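Local coordinates for protein putative oxidoreductase yhhX (Escherichia coli K-12, PDB 3F4L) that is a putative oxidoreductase of the Gfo/Idh/MocA family that probably acts as an NADP+-dependent scyllo-inositol dehydrogenase, at residues 274-279 and 288-293; 141-146 and 236-241. One frame throughout, in Å; residues are numbered along the deposited sequence.

Contact 1: 274-279 and 288-293; sequences VGVLEY and REEMKP
Glu-278 leaves its strand with CG anti to the backbone N (chi1 -170°), while Arg-288, also anti at chi1, bends at chi2 (120°) and swings its guanidinium back across the neighbouring strand. The two belong to an antiparallel beta hairpin, strands 275-280 and 286-291, at one margin of the large mixed sheet of the C-terminal alpha/beta domain. Gly-275 and Met-291 form one hydrogen-bonded pair, Leu-277 and Glu-289 the next; in the latter, the N-H of Leu-277 meets Glu-289 O at 2.8 Å, nearly along the C=O axis, whereas Glu-289 N approaches Leu-277 O from above the carbonyl plane.

The faces differ in character. Leu-277 and Met-291 point to the same face; helix 129-140 covers Met-291, the loop residues Lys-142 and Leu-143 lie on Leu-277, and Leu-277 CD2 is 4.2 Å from Met-291 SE. Glu-289 runs alongside Leu-277, its OE2 held by a salt bridge to Lys-142. The other face carries Val-276, Glu-278, Arg-288 and Glu-290. There Glu-278 OE2 pairs with Lys-230 of the second subunit, while Glu-278 OE1 and Arg-288 NH1 form a salt bridge at 3.4 Å, by charge alone: the oxygen sits over one guanidinium face, the two planes 70° apart. Val-276 presses in obliquely, an unusually short 3.0 Å from its CG1 to Arg-288 NH1.

Contact 2: 141-146 and 236-241; sequences GKLGEI and FIVHGK
The loop 141-146 leaves helix 129-140 at Gly-141, whose positive phi (86°) takes the chain out of helical geometry, and a type I turn then runs from Gly-141 to Gly-144, closed by Gly-144 N to Gly-141 O. It emerges at Ile-146 beside strand 236-240, where Ile-146 and Gly-240 make a non-hydrogen-bonded antiparallel pair whose CA atoms are 4.0 Å apart. Glycine is needed at Gly-240 because carbonyl oxygens of the loop crowd the place of a CB, Leu-143 O most of all. Just beyond the strand, Lys-241 N donates to Glu-145 O at 2.9 Å, a bent bond arriving from above the carbonyl plane.

Val-238 points toward the loop with CG1 anti to the backbone N (chi1 -180°). This methyl meets Leu-143 CD2 at 3.6 Å, the two side chains crossing at about a right angle, and Ile-146 CG2 at 4.0 Å. Outside this apolar patch, the extended chains of Glu-145 and Lys-241 lie side by side, pointing the same way, and end in a salt bridge of 3.5 Å between Glu-145 OE1 and Lys-241 NZ. The ammonium also donates to Leu-200 O of the second subunit. An alanine in place of Lys-241 would remove the ammonium, and with it the salt bridge and the bond to Leu-200 O, which would probably loosen this edge of the subunit contact, though the backbone bonds need not be lost. Together the pieces form a helix-to-strand connection, in which helix 129-140 passes through a short turn into strand 146-152, the antiparallel neighbour of 236-240 in the mixed sheet of the C-terminal alpha/beta domain.

How the contacts relate
The loop of contact 2 reaches the hairpin of contact 1 past strand 243-247, which lies between strands 236-240 and 275-280 in the sheet; the centres of the two contacts are about 12 Å apart. Lys-142, from the turn of contact 2, forms a very short salt bridge with contact 1, Lys-142 NZ to Glu-289 OE2 2.4 Å, while its CD packs on Leu-277 CD2. Leu-277 CD1 also touches Leu-143 CD1 at 3.4 Å, so the leucine that meets Val-238 in contact 2 carries the apolar packing on into the hairpin. Both contacts also reach the second subunit, placing this part of the C-terminal domain at the interface with it.

Contact 1: 274-279 and 288-293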
loop_
_atom_site.group_PDB
_atom_site.type_symbol
_atom_site.label_atom_id
_atom_site.label_comp_id
_atom_site.label_asym_id
_atom_site.label_seq_id
_atom_site.Cartn_x
_atom_site.Cartn_y
_atom_site.Cartn_z
ATOM N N VAL A 274 9.145 6.245 -18.555
ATOM C CA VAL A 274 10.276 6.913 -17.936
ATOM C C VAL A 274 10.085 6.916 -16.442
ATOM O O VAL A 274 8.958 6.883 -15.961
ATOM C CB VAL A 274 10.412 8.384 -18.400
ATOM C CG1 VAL A 274 10.898 8.443 -19.833
ATOM C CG2 VAL A 274 9.067 9.098 -18.265
ATOM N N GLY A 275 11.192 6.927 -15.712
ATOM C CA GLY A 275 11.116 6.980 -14.267
ATOM C C GLY A 275 11.068 8.452 -13.910
ATOM O O GLY A 275 11.791 9.262 -14.500
ATOM N N VAL A 276 10.209 8.822 -12.968
ATOM C CA VAL A 276 10.116 10.222 -12.586
ATOM C C VAL A 276 10.685 10.391 -11.195
ATOM O O VAL A 276 10.419 9.595 -10.289
ATOM C CB VAL A 276 8.660 10.729 -12.634
ATOM C CG1 VAL A 276 8.590 12.177 -12.181
ATOM C CG2 VAL A 276 8.126 10.616 -14.059
ATOM N N LEU A 277 11.477 11.440 -11.042
ATOM C CA LEU A 277 12.126 11.740 -9.787
ATOM C C LEU A 277 11.841 13.192 -9.404
ATOM O O LEU A 277 11.767 14.079 -10.261
ATOM C CB LEU A 277 13.632 11.515 -9.965
ATOM C CG LEU A 277 14.633 11.372 -8.824
ATOM C CD1 LEU A 277 14.294 10.177 -7.951
ATOM C CD2 LEU A 277 16.022 11.191 -9.431
ATOM N N GLU A 278 11.647 13.425 -8.114
ATOM C CA GLU A 278 11.419 14.768 -7.604
ATOM C C GLU A 278 12.063 14.772 -6.238
ATOM O O GLU A 278 11.628 14.052 -5.338
ATOM C CB GLU A 278 9.926 15.096 -7.480
ATOM C CG GLU A 278 9.689 16.570 -7.172
ATOM C CD GLU A 278 8.226 16.983 -7.210
ATOM O OE1 GLU A 278 7.530 16.660 -8.195
ATOM O OE2 GLU A 278 7.776 17.649 -6.253
ATOM N N TYR A 279 13.114 15.569 -6.089
ATOM C CA TYR A 279 13.828 15.633 -4.827
ATOM C C TYR A 279 14.310 17.041 -4.505
ATOM O O TYR A 279 14.309 17.937 -5.366
ATOM C CB TYR A 279 15.026 14.681 -4.856
ATOM C CG TYR A 279 16.051 15.031 -5.918
ATOM C CD1 TYR A 279 15.860 14.663 -7.247
ATOM C CD2 TYR A 279 17.211 15.739 -5.590
ATOM C CE1 TYR A 279 16.790 14.986 -8.224
ATOM C CE2 TYR A 279 18.151 16.068 -6.562
ATOM C CZ TYR A 279 17.934 15.686 -7.877
ATOM O OH TYR A 279 18.862 15.982 -8.844
ATOM N N ARG A 288 13.298 18.268 -10.587
ATOM C CA ARG A 288 12.507 17.268 -11.269
ATOM C C ARG A 288 13.402 16.611 -12.327
ATOM O O ARG A 288 14.105 17.299 -13.072
ATOM C CB ARG A 288 11.308 17.952 -11.920
ATOM C CG ARG A 288 10.088 17.087 -12.085
ATOM C CD ARG A 288 8.900 17.684 -11.338
ATOM N NE ARG A 288 7.663 16.969 -11.640
ATOM C CZ ARG A 288 7.478 15.667 -11.433
ATOM N NH1 ARG A 288 8.451 14.929 -10.918
ATOM N NH2 ARG A 288 6.320 15.101 -11.745
ATOM N N GLU A 289 13.372 15.284 -12.384
ATOM C CA GLU A 289 14.172 14.521 -13.337
ATOM C C GLU A 289 13.348 13.404 -13.964
ATOM O O GLU A 289 12.580 12.733 -13.275
ATOM C CB GLU A 289 15.357 13.856 -12.630
ATOM C CG GLU A 289 16.721 14.392 -12.954
ATOM C CD GLU A 289 17.816 13.388 -12.612
ATOM O OE1 GLU A 289 18.197 12.593 -13.501
ATOM O OE2 GLU A 289 18.286 13.380 -11.451
ATOM N N GLU A 290 13.501 13.208 -15.267
ATOM C CA GLU A 290 12.818 12.115 -15.942
ATOM C C GLU A 290 13.947 11.214 -16.388
ATOM O O GLU A 290 14.807 11.631 -17.160
ATOM C CB GLU A 290 11.999 12.596 -17.145
ATOM C CG GLU A 290 10.653 13.210 -16.767
ATOM C CD GLU A 290 9.636 13.157 -17.899
ATOM O OE1 GLU A 290 9.984 13.561 -19.030
ATOM O OE2 GLU A 290 8.486 12.716 -17.653
HETATM N N MSE A 291 13.954 9.992 -15.865
HETATM C CA MSE A 291 14.992 9.010 -16.166
HETATM C C MSE A 291 14.568 8.044 -17.263
HETATM O O MSE A 291 13.467 7.486 -17.225
HETATM C CB MSE A 291 15.315 8.178 -14.918
HETATM C CG MSE A 291 15.884 8.941 -13.746
HETATM SE SE MSE A 291 15.668 7.926 -12.097
HETATM C CE MSE A 291 17.036 6.578 -12.366
ATOM N N LYS A 292 15.446 7.840 -18.235
ATOM C CA LYS A 292 15.152 6.899 -19.305
ATOM C C LYS A 292 15.395 5.517 -18.696
ATOM O O LYS A 292 16.404 5.300 -18.030
ATOM C CB LYS A 292 16.080 7.146 -20.497
ATOM C CG LYS A 292 15.719 6.350 -21.738
ATOM C CD LYS A 292 16.269 7.009 -23.003
ATOM C CE LYS A 292 17.784 7.158 -22.949
ATOM N NZ LYS A 292 18.460 5.835 -22.859
ATOM N N PRO A 293 14.468 4.572 -18.902
ATOM C CA PRO A 293 14.612 3.221 -18.354
ATOM C C PRO A 293 15.971 2.608 -18.648
ATOM O O PRO A 293 16.443 2.656 -19.780
ATOM C CB PRO A 293 13.499 2.447 -19.043
ATOM C CG PRO A 293 12.465 3.481 -19.285
ATOM C CD PRO A 293 13.276 4.652 -19.766
#

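Contact 2: 141-146 and 236-241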
loop_
_atom_site.group_PDB
_atom_site.type_symbol
_atom_site.label_atom_id
_atom_site.label_comp_id
_atom_site.label_asym_id
_atom_site.label_seq_id
_atom_site.Cartn_x
_atom_site.Cartn_y
_atom_site.Cartn_z
ATOM N N GLY A 141 21.428 8.441 -4.290
ATOM C CA GLY A 141 21.579 9.261 -3.098
ATOM C C GLY A 141 20.687 10.494 -3.120
ATOM O O GLY A 141 20.554 11.199 -2.114
ATOM N N LYS A 142 20.064 10.753 -4.264
ATOM C CA LYS A 142 19.180 11.915 -4.427
ATOM C C LYS A 142 17.920 11.909 -3.554
ATOM O O LYS A 142 17.399 12.969 -3.211
ATOM C CB LYS A 142 18.749 12.044 -5.891
ATOM C CG LYS A 142 19.890 12.292 -6.851
ATOM C CD LYS A 142 19.445 12.088 -8.284
ATOM C CE LYS A 142 20.591 12.326 -9.239
ATOM N NZ LYS A 142 20.185 12.063 -10.640
ATOM N N LEU A 143 17.429 10.721 -3.216
ATOM C CA LEU A 143 16.222 10.584 -2.405
ATOM C C LEU A 143 16.526 10.648 -0.912
ATOM O O LEU A 143 15.616 10.778 -0.091
ATOM C CB LEU A 143 15.532 9.253 -2.717
ATOM C CG LEU A 143 14.998 9.004 -4.134
ATOM C CD1 LEU A 143 16.062 9.315 -5.168
ATOM C CD2 LEU A 143 14.580 7.549 -4.255
ATOM N N GLY A 144 17.806 10.543 -0.565
ATOM C CA GLY A 144 18.186 10.581 0.834
ATOM C C GLY A 144 17.817 9.262 1.485
ATOM O O GLY A 144 17.572 8.279 0.788
ATOM N N GLU A 145 17.751 9.230 2.812
ATOM C CA GLU A 145 17.418 7.988 3.502
ATOM C C GLU A 145 16.089 7.403 3.010
ATOM O O GLU A 145 15.045 8.053 3.079
ATOM C CB GLU A 145 17.351 8.216 5.014
ATOM C CG GLU A 145 17.265 6.917 5.799
ATOM C CD GLU A 145 16.910 7.137 7.250
ATOM O OE1 GLU A 145 17.551 7.997 7.894
ATOM O OE2 GLU A 145 15.989 6.450 7.748
ATOM N N ILE A 146 16.135 6.166 2.522
ATOM C CA ILE A 146 14.928 5.522 2.007
ATOM C C ILE A 146 14.012 5.048 3.130
ATOM O O ILE A 146 14.465 4.397 4.062
ATOM C CB ILE A 146 15.293 4.316 1.123
ATOM C CG1 ILE A 146 16.274 4.764 0.035
ATOM C CG2 ILE A 146 14.027 3.695 0.528
ATOM C CD1 ILE A 146 15.767 5.937 -0.790
ATOM N N PHE A 236 6.817 0.765 -9.632
ATOM C CA PHE A 236 7.624 0.966 -8.425
ATOM C C PHE A 236 7.409 2.364 -7.876
ATOM O O PHE A 236 7.230 3.332 -8.633
ATOM C CB PHE A 236 9.131 0.824 -8.686
ATOM C CG PHE A 236 9.593 -0.585 -8.915
ATOM C CD1 PHE A 236 9.823 -1.054 -10.208
ATOM C CD2 PHE A 236 9.794 -1.445 -7.839
ATOM C CE1 PHE A 236 10.245 -2.366 -10.427
ATOM C CE2 PHE A 236 10.219 -2.757 -8.047
ATOM C CZ PHE A 236 10.444 -3.219 -9.341
ATOM N N ILE A 237 7.451 2.459 -6.553
ATOM C CA ILE A 237 7.321 3.730 -5.856
ATOM C C ILE A 237 8.414 3.676 -4.797
ATOM O O ILE A 237 8.560 2.663 -4.120
ATOM C CB ILE A 237 5.972 3.871 -5.124
ATOM C CG1 ILE A 237 4.818 3.894 -6.125
ATOM C CG2 ILE A 237 5.966 5.166 -4.305
ATOM C CD1 ILE A 237 3.467 4.019 -5.461
ATOM N N VAL A 238 9.195 4.743 -4.676
ATOM C CA VAL A 238 10.253 4.800 -3.665
ATOM C C VAL A 238 10.186 6.180 -3.021
ATOM O O VAL A 238 10.174 7.194 -3.723
ATOM C CB VAL A 238 11.665 4.638 -4.276
ATOM C CG1 VAL A 238 12.718 4.707 -3.162
ATOM C CG2 VAL A 238 11.775 3.326 -5.024
ATOM N N HIS A 239 10.123 6.217 -1.697
ATOM C CA HIS A 239 10.068 7.484 -0.978
ATOM C C HIS A 239 11.239 7.538 -0.016
ATOM O O HIS A 239 11.476 6.589 0.728
ATOM C CB HIS A 239 8.745 7.622 -0.193
ATOM C CG HIS A 239 7.547 7.832 -1.067
ATOM N ND1 HIS A 239 7.439 8.895 -1.938
ATOM C CD2 HIS A 239 6.420 7.099 -1.231
ATOM C CE1 HIS A 239 6.302 8.806 -2.602
ATOM N NE2 HIS A 239 5.664 7.724 -2.192
ATOM N N GLY A 240 11.966 8.653 -0.056
ATOM C CA GLY A 240 13.103 8.864 0.819
ATOM C C GLY A 240 12.881 10.180 1.548
ATOM O O GLY A 240 11.900 10.865 1.298
ATOM N N LYS A 241 13.787 10.553 2.439
ATOM C CA LYS A 241 13.612 11.797 3.181
ATOM C C LYS A 241 13.804 13.063 2.335
ATOM O O LYS A 241 13.296 14.132 2.684
ATOM C CB LYS A 241 14.543 11.807 4.396
ATOM C CG LYS A 241 14.109 10.807 5.469
ATOM C CD LYS A 241 14.938 10.938 6.729
ATOM C CE LYS A 241 14.366 10.094 7.847
ATOM N NZ LYS A 241 15.155 10.275 9.092
#